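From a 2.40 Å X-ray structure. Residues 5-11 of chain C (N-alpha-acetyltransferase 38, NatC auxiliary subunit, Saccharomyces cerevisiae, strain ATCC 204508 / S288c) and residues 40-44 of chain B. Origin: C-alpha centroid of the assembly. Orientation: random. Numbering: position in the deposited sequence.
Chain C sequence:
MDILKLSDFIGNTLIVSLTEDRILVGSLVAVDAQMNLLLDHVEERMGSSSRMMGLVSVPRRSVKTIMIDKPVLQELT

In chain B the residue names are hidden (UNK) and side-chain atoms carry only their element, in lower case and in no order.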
# COMPACT_ATOMS: atom_id res chain seq x y z
N LYS C 5 -30.50 13.66 34.60
CA LYS C 5 -30.35 12.55 33.68
C LYS C 5 -28.90 12.48 33.23
O LYS C 5 -28.16 13.47 33.31
CB LYS C 5 -31.27 12.71 32.46
CG LYS C 5 -32.74 12.44 32.73
CD LYS C 5 -32.99 10.96 33.01
CE LYS C 5 -34.47 10.63 32.97
NZ LYS C 5 -35.04 10.78 31.61
N LEU C 6 -28.49 11.31 32.76
CA LEU C 6 -27.15 11.16 32.20
C LEU C 6 -26.96 12.03 30.96
O LEU C 6 -25.84 12.48 30.69
CB LEU C 6 -26.88 9.69 31.87
CG LEU C 6 -26.77 8.73 33.05
CD1 LEU C 6 -26.88 7.30 32.55
CD2 LEU C 6 -25.45 8.95 33.78
N SER C 7 -28.04 12.27 30.21
CA SER C 7 -27.95 13.12 29.02
C SER C 7 -27.43 14.51 29.35
O SER C 7 -26.78 15.15 28.52
CB SER C 7 -29.32 13.22 28.36
OG SER C 7 -29.26 13.99 27.17
N ASP C 8 -27.71 15.00 30.56
CA ASP C 8 -27.22 16.32 30.96
C ASP C 8 -25.70 16.33 31.09
O ASP C 8 -25.07 17.38 30.95
CB ASP C 8 -27.86 16.75 32.27
CG ASP C 8 -29.38 16.71 32.23
OD1 ASP C 8 -29.97 17.44 31.40
OD2 ASP C 8 -29.98 15.96 33.02
N PHE C 9 -25.10 15.17 31.36
CA PHE C 9 -23.69 15.11 31.70
C PHE C 9 -22.78 15.07 30.48
O PHE C 9 -21.65 15.57 30.54
CB PHE C 9 -23.41 13.90 32.59
CG PHE C 9 -23.60 14.16 34.05
CD1 PHE C 9 -24.87 14.35 34.58
CD2 PHE C 9 -22.51 14.20 34.90
CE1 PHE C 9 -25.04 14.58 35.93
CE2 PHE C 9 -22.68 14.43 36.26
CZ PHE C 9 -23.94 14.63 36.77
N ILE C 10 -23.23 14.46 29.38
CA ILE C 10 -22.35 14.27 28.23
C ILE C 10 -21.89 15.62 27.69
O ILE C 10 -22.64 16.61 27.71
CB ILE C 10 -23.06 13.44 27.14
CG1 ILE C 10 -24.35 14.12 26.69
CG2 ILE C 10 -23.33 12.02 27.65
CD1 ILE C 10 -25.16 13.32 25.71
N GLY C 11 -20.65 15.66 27.23
CA GLY C 11 -20.04 16.89 26.79
C GLY C 11 -19.36 17.70 27.87
O GLY C 11 -18.88 18.80 27.59
N UNK B 40 -27.57 3.13 25.08
CA UNK B 40 -26.36 3.94 25.24
C UNK B 40 -26.80 5.39 25.32
O UNK B 40 -27.58 5.85 24.48
c UNK B 40 -24.98 2.29 23.90
c UNK B 40 -24.12 4.59 24.28
c UNK B 40 -24.15 2.06 22.66
c UNK B 40 -25.37 3.75 24.07
N UNK B 41 -26.29 6.11 26.31
CA UNK B 41 -26.51 7.55 26.43
C UNK B 41 -25.35 8.26 25.75
O UNK B 41 -24.19 8.10 26.16
c UNK B 41 -26.96 9.46 28.02
c UNK B 41 -27.69 7.13 28.62
c UNK B 41 -26.64 7.97 27.91
N UNK B 42 -25.65 9.03 24.72
CA UNK B 42 -24.63 9.70 23.93
C UNK B 42 -25.24 10.91 23.26
O UNK B 42 -26.47 11.07 23.21
c UNK B 42 -25.20 7.38 19.46
n UNK B 42 -25.31 8.66 18.71
c UNK B 42 -24.96 8.49 21.70
c UNK B 42 -24.03 8.75 22.87
c UNK B 42 -24.33 7.53 20.70
N UNK B 43 -24.38 11.78 22.74
CA UNK B 43 -24.85 12.91 21.97
C UNK B 43 -25.53 12.41 20.69
O UNK B 43 -25.00 11.51 20.03
c UNK B 43 -24.13 15.17 21.09
o UNK B 43 -23.85 16.20 21.74
o UNK B 43 -24.76 15.20 20.01
c UNK B 43 -23.68 13.84 21.63
N UNK B 44 -26.70 12.95 20.33
CA UNK B 44 -27.37 12.45 19.11
C UNK B 44 -26.54 12.65 17.85
O UNK B 44 -26.62 11.83 16.93
c UNK B 44 -28.89 13.74 20.46
c UNK B 44 -27.52 13.94 21.04
c UNK B 44 -28.67 13.25 19.07

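Position 40 of chain B carries four side-chain carbons and no heteroatom. The carbon bonded to CA forks at once, and one of its arms is two carbons long while the other ends after one. A four-carbon side chain branched at CB in this way is isoleucine. Ile B40 does not reach chain C: at the nearest approach of its side chain, CG2 of Ile B40 is 8.2 Å from CG2 of Ile C10, and no surface is covered there.

Position 41 has three side-chain carbons, one attached to CA and carrying the other two. There is no oxygen, so threonine is excluded, and the fork at CB identifies valine. The CA-to-CB bond points toward chain C. Both methyls meet Leu C6, CG1 of Val B41 at 3.9 Å from CB of Leu C6 and CG2 of Val B41 at 4.0 Å from CD1 of Leu C6; CG1 of Val B41 also lies 3.7 Å from the backbone N of Ser C7. The same CG1 is 4.5 Å from CG2 of Ile C10, at the outer limit of apolar contact. Chi1 of -176° (t) sets CG1 in this position.

Position 42 presents four carbons in an unbranched row ending in a nitrogen, the signature of lysine. Its CA-to-CB bond points away from chain C, and at the nearest approach of the side chain CB of Lys B42 is 5.5 Å from CD1 of Ile C10. The backbone makes the contact instead: CD1 of Ile C10 sits 3.4 Å from the carbonyl C of Lys B42. The amine serves its own chain, NZ of Lys B42 donating a hydrogen bond to the backbone O of position 43 at 3.2 Å.

Position 43 has two side-chain carbons, the second bearing two oxygens. Its backbone N is 3.4 Å and its CB 4.4 Å from CD1 of Ile C10. A carboxylate one methylene from CA is aspartate, and Asp B43 is thus approached mainly through its backbone.

Position 44 has three side-chain carbons that close a ring onto the backbone nitrogen, which is possible only for proline. CD of Pro B44 is 5.3 Å from CD1 of Ile C10, and the residue takes essentially no part in the contact.

The contact works by apolar packing, without a hydrogen bond between the stretches, and buries 220 Å² over both sides. Val B41 and Ile C10 contribute the largest shares, 76 and 68 Å². Ile C10, with chi1 at 59° (p) and chi2 at -175° (t), places CD1 against the backbone joining Lys B42 to Asp B43, while Val B41 packs against Leu C6 and Ser C7. Residues 6-9 of chain C have helical phi/psi, and a backbone bond from N of Phe C9 to O of Leu C6, 2.9 Å, supports this turn. At its start, N of Lys C5 donates to OD2 of Asp C8 at 2.8 Å. The CA-to-CB bond of Asp C8 points away from the chain B stretch; its carboxylate bonds to N of Lys C5 and makes no contact with that stretch.

Chain B (40-44) IVKDP
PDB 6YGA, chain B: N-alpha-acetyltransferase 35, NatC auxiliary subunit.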